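Local coordinates for protein thioredoxin (Thermosipho africanus, PDB 6MOS) that probably works as a thiol-disulfide oxidoreductase that reduces disulfide bonds in partner proteins through a redox-active cysteine pair, at residues Pro46-Gln49 with Thr50-Lys53; Arg96-Ile100 with Ser101-Asn105. One frame throughout, in Å; residues are numbered along the deposited sequence.

Contact 1 (Pro46-Gln49 with Thr50-Lys53); sequences PKIQ and TIAK
I51 lies against K47 and I48 on neighbouring turns of helix 39-55, the crossover helix of the beta-alpha-beta unit that joins strands 29-34 and 58-63 in the thioredoxin fold. I51 CB sits 3.5 Å from I48 O. I51 CG1 turns beside its own backbone N, opposite the carbonyl carbon (chi1 -67°), which brings it back along the helix to 3.2 Å from K47 O. I51 CD1 stays beside the same oxygen, 3.4 Å from K47 O, before meeting I48 CD1 at 4.1 Å, the two branches crossing at a slant. Both isoleucines face helix 100-115, I51 also touching I107, and I48 touches the sheet at I30 and I59, as A52 does. Backbone i to i+4 bonds run through the same turns; that from I51 N to K47 O is 2.9 Å and nearly straight at 171°. The outer side, with K47, Q49, T50 and K53, is exposed. P46, also exposed and lacking an N-H for the preceding turn, marks a kink, while its carbonyl is gripped twice: T50 N comes to P46 O at 3.0 Å from one face of the carbonyl plane, and T50 OG1 to the same oxygen at 3.2 Å from the other.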
ATOM      1  N   PRO A  46      -4.770   8.297  -6.026  1.00 31.60           N
ATOM      2  CA  PRO A  46      -4.038   9.571  -5.932  1.00 34.68           C
ATOM      3  C   PRO A  46      -3.675   9.946  -4.508  1.00 33.79           C
ATOM      4  O   PRO A  46      -2.628  10.571  -4.289  1.00 37.29           O
ATOM      5  CB  PRO A  46      -5.003  10.580  -6.569  1.00 38.66           C
ATOM      6  CG  PRO A  46      -6.330   9.960  -6.461  1.00 32.00           C
ATOM      7  CD  PRO A  46      -6.118   8.492  -6.591  1.00 31.50           C
ATOM      8  N   LYS A  47      -4.496   9.570  -3.528  1.00 33.23           N
ATOM      9  CA  LYS A  47      -4.142   9.825  -2.139  1.00 28.63           C
ATOM     10  C   LYS A  47      -2.898   9.045  -1.750  1.00 31.77           C
ATOM     11  O   LYS A  47      -1.961   9.600  -1.166  1.00 32.45           O
ATOM     12  CB  LYS A  47      -5.303   9.453  -1.219  1.00 29.76           C
ATOM     13  CG  LYS A  47      -6.656  10.052  -1.589  1.00 34.32           C
ATOM     14  CD  LYS A  47      -7.720   9.570  -0.605  1.00 39.51           C
ATOM     15  CE  LYS A  47      -9.124  10.055  -0.962  1.00 39.78           C
ATOM     16  NZ  LYS A  47      -9.309  11.500  -0.651  1.00 54.28           N
ATOM     17  N   ILE A  48      -2.876   7.744  -2.056  1.00 30.46           N
ATOM     18  CA  ILE A  48      -1.743   6.930  -1.632  1.00 33.59           C
ATOM     19  C   ILE A  48      -0.481   7.374  -2.356  1.00 35.15           C
ATOM     20  O   ILE A  48       0.609   7.364  -1.775  1.00 30.39           O
ATOM     21  CB  ILE A  48      -2.043   5.427  -1.826  1.00 28.41           C
ATOM     22  CG1 ILE A  48      -0.982   4.569  -1.129  1.00 30.30           C
ATOM     23  CG2 ILE A  48      -2.139   5.041  -3.292  1.00 31.97           C
ATOM     24  CD1 ILE A  48      -1.052   4.642   0.393  1.00 37.86           C
ATOM     25  N   GLN A  49      -0.610   7.815  -3.607  1.00 32.60           N
ATOM     26  CA  GLN A  49       0.547   8.337  -4.329  1.00 35.52           C
ATOM     27  C   GLN A  49       1.071   9.611  -3.684  1.00 37.84           C
ATOM     28  O   GLN A  49       2.288   9.802  -3.564  1.00 42.12           O
ATOM     29  CB  GLN A  49       0.173   8.591  -5.784  1.00 37.59           C
ATOM     30  CG  GLN A  49      -0.032   7.324  -6.564  1.00 40.25           C
ATOM     31  CD  GLN A  49      -0.173   7.576  -8.046  1.00 51.92           C
ATOM     32  OE1 GLN A  49       0.373   6.835  -8.862  1.00 53.53           O
ATOM     33  NE2 GLN A  49      -0.911   8.626  -8.405  1.00 50.88           N
ATOM     34  N   THR A  50       0.167  10.491  -3.262  1.00 35.11           N
ATOM     35  CA  THR A  50       0.587  11.719  -2.607  1.00 37.34           C
ATOM     36  C   THR A  50       1.258  11.421  -1.275  1.00 39.47           C
ATOM     37  O   THR A  50       2.299  12.004  -0.957  1.00 40.13           O
ATOM     38  CB  THR A  50      -0.621  12.636  -2.431  1.00 45.73           C
ATOM     39  OG1 THR A  50      -0.973  13.196  -3.705  1.00 53.89           O
ATOM     40  CG2 THR A  50      -0.320  13.751  -1.437  1.00 47.40           C
ATOM     41  N   ILE A  51       0.681  10.498  -0.498  1.00 37.16           N
ATOM     42  CA  ILE A  51       1.298  10.052   0.751  1.00 35.83           C
ATOM     43  C   ILE A  51       2.736   9.614   0.508  1.00 36.64           C
ATOM     44  O   ILE A  51       3.653   9.979   1.255  1.00 40.39           O
ATOM     45  CB  ILE A  51       0.470   8.915   1.375  1.00 31.58           C
ATOM     46  CG1 ILE A  51      -0.886   9.435   1.842  1.00 37.96           C
ATOM     47  CG2 ILE A  51       1.212   8.264   2.532  1.00 36.59           C
ATOM     48  CD1 ILE A  51      -1.921   8.337   1.988  1.00 42.39           C
ATOM     49  N   ALA A  52       2.951   8.818  -0.542  1.00 40.61           N
ATOM     50  CA  ALA A  52       4.289   8.305  -0.827  1.00 39.93           C
ATOM     51  C   ALA A  52       5.243   9.437  -1.190  1.00 32.76           C
ATOM     52  O   ALA A  52       6.375   9.497  -0.695  1.00 40.60           O
ATOM     53  CB  ALA A  52       4.222   7.271  -1.952  1.00 30.87           C
ATOM     54  N   LYS A  53       4.792  10.349  -2.053  0.86 38.55           N
ATOM     55  CA  LYS A  53       5.589  11.526  -2.384  0.86 37.84           C
ATOM     56  C   LYS A  53       5.856  12.371  -1.144  0.86 38.55           C
ATOM     57  O   LYS A  53       6.951  12.920  -0.979  0.86 47.81           O
ATOM     58  CB  LYS A  53       4.869  12.346  -3.456  0.86 40.19           C
ATOM     59  CG  LYS A  53       5.595  13.610  -3.881  0.86 47.91           C
ATOM     60  CD  LYS A  53       4.647  14.805  -3.950  0.86 48.67           C
ATOM     61  CE  LYS A  53       5.281  15.997  -4.678  0.86 64.89           C
ATOM     62  NZ  LYS A  53       6.709  16.257  -4.307  0.86 58.75           N
TER

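Contact 2 (Arg96-Ile100 with Ser101-Asn105)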
ATOM      1  N   ARG A  96      -9.468  -5.149   3.044  0.68 23.61           N
ATOM      2  CA  ARG A  96     -10.863  -5.357   3.446  0.68 26.31           C
ATOM      3  C   ARG A  96     -11.495  -4.128   4.086  0.68 36.59           C
ATOM      4  O   ARG A  96     -12.428  -3.549   3.519  0.68 43.73           O
ATOM      5  CB  ARG A  96     -10.986  -6.555   4.396  0.68 29.67           C
ATOM      6  CG  ARG A  96     -10.912  -7.903   3.700  0.68 34.71           C
ATOM      7  CD  ARG A  96     -10.908  -9.056   4.692  0.68 33.47           C
ATOM      8  NE  ARG A  96     -10.771 -10.349   4.021  0.68 54.57           N
ATOM      9  CZ  ARG A  96      -9.612 -10.872   3.625  0.68 57.61           C
ATOM     10  NH1 ARG A  96      -8.475 -10.209   3.825  0.68 51.29           N
ATOM     11  NH2 ARG A  96      -9.587 -12.057   3.022  0.68 54.86           N
ATOM     12  N   ASN A  97     -11.030  -3.726   5.270  0.70 32.84           N
ATOM     13  CA  ASN A  97     -11.649  -2.599   5.975  0.70 37.30           C
ATOM     14  C   ASN A  97     -10.554  -1.729   6.583  0.70 39.22           C
ATOM     15  O   ASN A  97     -10.003  -2.056   7.642  0.70 41.21           O
ATOM     16  CB  ASN A  97     -12.631  -3.069   7.042  0.70 39.77           C
ATOM     17  CG  ASN A  97     -13.802  -2.112   7.215  0.70 40.36           C
ATOM     18  OD1 ASN A  97     -14.063  -1.265   6.356  0.70 37.06           O
ATOM     19  ND2 ASN A  97     -14.513  -2.240   8.329  0.70 45.08           N
ATOM     20  N   PHE A  98     -10.255  -0.618   5.915  1.00 36.59           N
ATOM     21  CA  PHE A  98      -9.277   0.343   6.404  1.00 31.13           C
ATOM     22  C   PHE A  98      -9.517   1.679   5.716  1.00 32.85           C
ATOM     23  O   PHE A  98     -10.052   1.732   4.602  1.00 28.74           O
ATOM     24  CB  PHE A  98      -7.844  -0.137   6.151  1.00 29.05           C
ATOM     25  CG  PHE A  98      -7.460  -0.158   4.704  1.00 28.47           C
ATOM     26  CD1 PHE A  98      -7.782  -1.245   3.896  1.00 24.94           C
ATOM     27  CD2 PHE A  98      -6.750   0.897   4.149  1.00 25.80           C
ATOM     28  CE1 PHE A  98      -7.410  -1.266   2.567  1.00 28.26           C
ATOM     29  CE2 PHE A  98      -6.384   0.882   2.807  1.00 21.43           C
ATOM     30  CZ  PHE A  98      -6.711  -0.202   2.022  1.00 24.83           C
ATOM     31  N   SER A  99      -9.130   2.753   6.398  1.00 29.26           N
ATOM     32  CA  SER A  99      -9.183   4.098   5.852  1.00 25.35           C
ATOM     33  C   SER A  99      -7.782   4.558   5.487  1.00 26.47           C
ATOM     34  O   SER A  99      -6.785   4.030   5.989  1.00 31.09           O
ATOM     35  CB  SER A  99      -9.795   5.082   6.854  1.00 29.26           C
ATOM     36  OG  SER A  99      -8.964   5.195   7.998  1.00 36.73           O
ATOM     37  N   ILE A 100      -7.709   5.575   4.627  1.00 22.34           N
ATOM     38  CA  ILE A 100      -6.397   6.063   4.216  1.00 23.26           C
ATOM     39  C   ILE A 100      -5.665   6.702   5.389  1.00 29.29           C
ATOM     40  O   ILE A 100      -4.431   6.715   5.409  1.00 32.73           O
ATOM     41  CB  ILE A 100      -6.536   7.021   3.017  1.00 28.62           C
ATOM     42  CG1 ILE A 100      -5.202   7.199   2.310  1.00 34.80           C
ATOM     43  CG2 ILE A 100      -7.070   8.373   3.443  1.00 29.01           C
ATOM     44  CD1 ILE A 100      -4.780   5.977   1.520  1.00 44.63           C
ATOM     45  N   SER A 101      -6.393   7.184   6.405  1.00 33.75           N
ATOM     46  CA  SER A 101      -5.726   7.764   7.570  1.00 32.57           C
ATOM     47  C   SER A 101      -4.932   6.721   8.356  1.00 32.97           C
ATOM     48  O   SER A 101      -3.876   7.046   8.917  1.00 33.33           O
ATOM     49  CB  SER A 101      -6.750   8.446   8.477  1.00 36.32           C
ATOM     50  OG  SER A 101      -7.740   7.531   8.894  1.00 39.34           O
ATOM     51  N   GLU A 102      -5.414   5.474   8.406  0.79 26.21           N
ATOM     52  CA  GLU A 102      -4.663   4.412   9.076  0.79 28.60           C
ATOM     53  C   GLU A 102      -3.310   4.199   8.420  0.79 27.85           C
ATOM     54  O   GLU A 102      -2.315   3.952   9.109  0.79 22.55           O
ATOM     55  CB  GLU A 102      -5.436   3.097   9.061  0.79 27.57           C
ATOM     56  CG  GLU A 102      -6.830   3.157   9.639  0.79 30.15           C
ATOM     57  CD  GLU A 102      -7.529   1.826   9.513  0.79 41.01           C
ATOM     58  OE1 GLU A 102      -6.847   0.783   9.616  0.79 49.54           O
ATOM     59  OE2 GLU A 102      -8.754   1.814   9.289  0.79 41.76           O
ATOM     60  N   VAL A 103      -3.257   4.274   7.087  1.00 29.18           N
ATOM     61  CA  VAL A 103      -1.995   4.101   6.376  1.00 24.38           C
ATOM     62  C   VAL A 103      -1.017   5.207   6.746  1.00 26.07           C
ATOM     63  O   VAL A 103       0.153   4.951   7.053  1.00 27.67           O
ATOM     64  CB  VAL A 103      -2.236   4.054   4.857  1.00 29.16           C
ATOM     65  CG1 VAL A 103      -0.909   3.878   4.111  1.00 24.27           C
ATOM     66  CG2 VAL A 103      -3.203   2.925   4.527  1.00 28.54           C
ATOM     67  N   ILE A 104      -1.481   6.458   6.718  1.00 29.72           N
ATOM     68  CA  ILE A 104      -0.609   7.568   7.094  1.00 30.07           C
ATOM     69  C   ILE A 104      -0.125   7.397   8.524  1.00 27.84           C
ATOM     70  O   ILE A 104       1.060   7.610   8.828  1.00 30.21           O
ATOM     71  CB  ILE A 104      -1.332   8.914   6.902  1.00 35.15           C
ATOM     72  CG1 ILE A 104      -1.634   9.144   5.422  1.00 32.42           C
ATOM     73  CG2 ILE A 104      -0.471  10.054   7.450  1.00 34.97           C
ATOM     74  CD1 ILE A 104      -2.587  10.293   5.162  1.00 35.81           C
ATOM     75  N   ASN A 105      -1.030   7.003   9.425  1.00 29.78           N
ATOM     76  CA  ASN A 105      -0.662   6.868  10.827  1.00 32.81           C
ATOM     77  C   ASN A 105       0.413   5.805  11.019  1.00 37.53           C
ATOM     78  O   ASN A 105       1.339   5.989  11.816  1.00 30.19           O
ATOM     79  CB  ASN A 105      -1.898   6.544  11.658  1.00 42.94           C
ATOM     80  CG  ASN A 105      -1.776   7.030  13.073  1.00 57.86           C
ATOM     81  OD1 ASN A 105      -1.682   6.231  14.008  1.00 56.87           O
ATOM     82  ND2 ASN A 105      -1.761   8.352  13.245  1.00 58.76           N
TER
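S99 and E102 meet in a local, largely surface turn where the chain leaving strand 89-95 enters helix 100-115. The carboxylate of E102 folds back over the incoming loop: S99 N donates to E102 OE2 at 3.1 Å with an angle of 156°, coming from well above the carboxylate plane. The glutamate leaves with CG beside its own backbone N (chi1 -55°), which carries E102 CG to 3.4 Å from S99 OG, and then runs extended. E102 OE1, the far oxygen, lies 3.7 Å from F98 CB. In return E102 N makes a weak bond to S99 O. The hydroxyl of S99 does not complete a reciprocal pair with E102; it is hydrogen-bonded to S101 OG at 2.8 Å. Replacing E102 with an alanine would probably leave the S99 N-H without this acceptor and the loop backbone at F98 and S99 less firmly tied to the helix. On the inner side V103 CG2 lies obliquely by the F98 ring, 4.1 Å from F98 CD2, while F98 also touches M44 and V82, and V103 reaches V82 and I84 of the sheet. I104 N bonds I100 O at 3.2 Å, an i to i+4 backbone bond. A glutamate reaching back to the N-H three residues earlier is one half of a capping box, here at the start of the last helix of the thioredoxin fold.

Overall arrangement
Contact 1 lies within helix 39-55, whereas contact 2 spans the loop after strand 89-95 and the beginning of helix 100-115. They are in series along the chain, yet meet through their apolar faces: I51 CD1 of contact 1 packs 3.5 Å from both I100 CG1 and I104 CG1 of contact 2, and I48 CD1 lies near V103 CG1. The two helices thus share a patch of aliphatic side chains that also rests on the sheet. Contact 1 is partly buried, held by repeating backbone bonds with one added threonine hydroxyl. Contact 2, a surface contact with V103 as its buried member, adds a carboxylate and a pair of serine hydroxyls to a few backbone bonds.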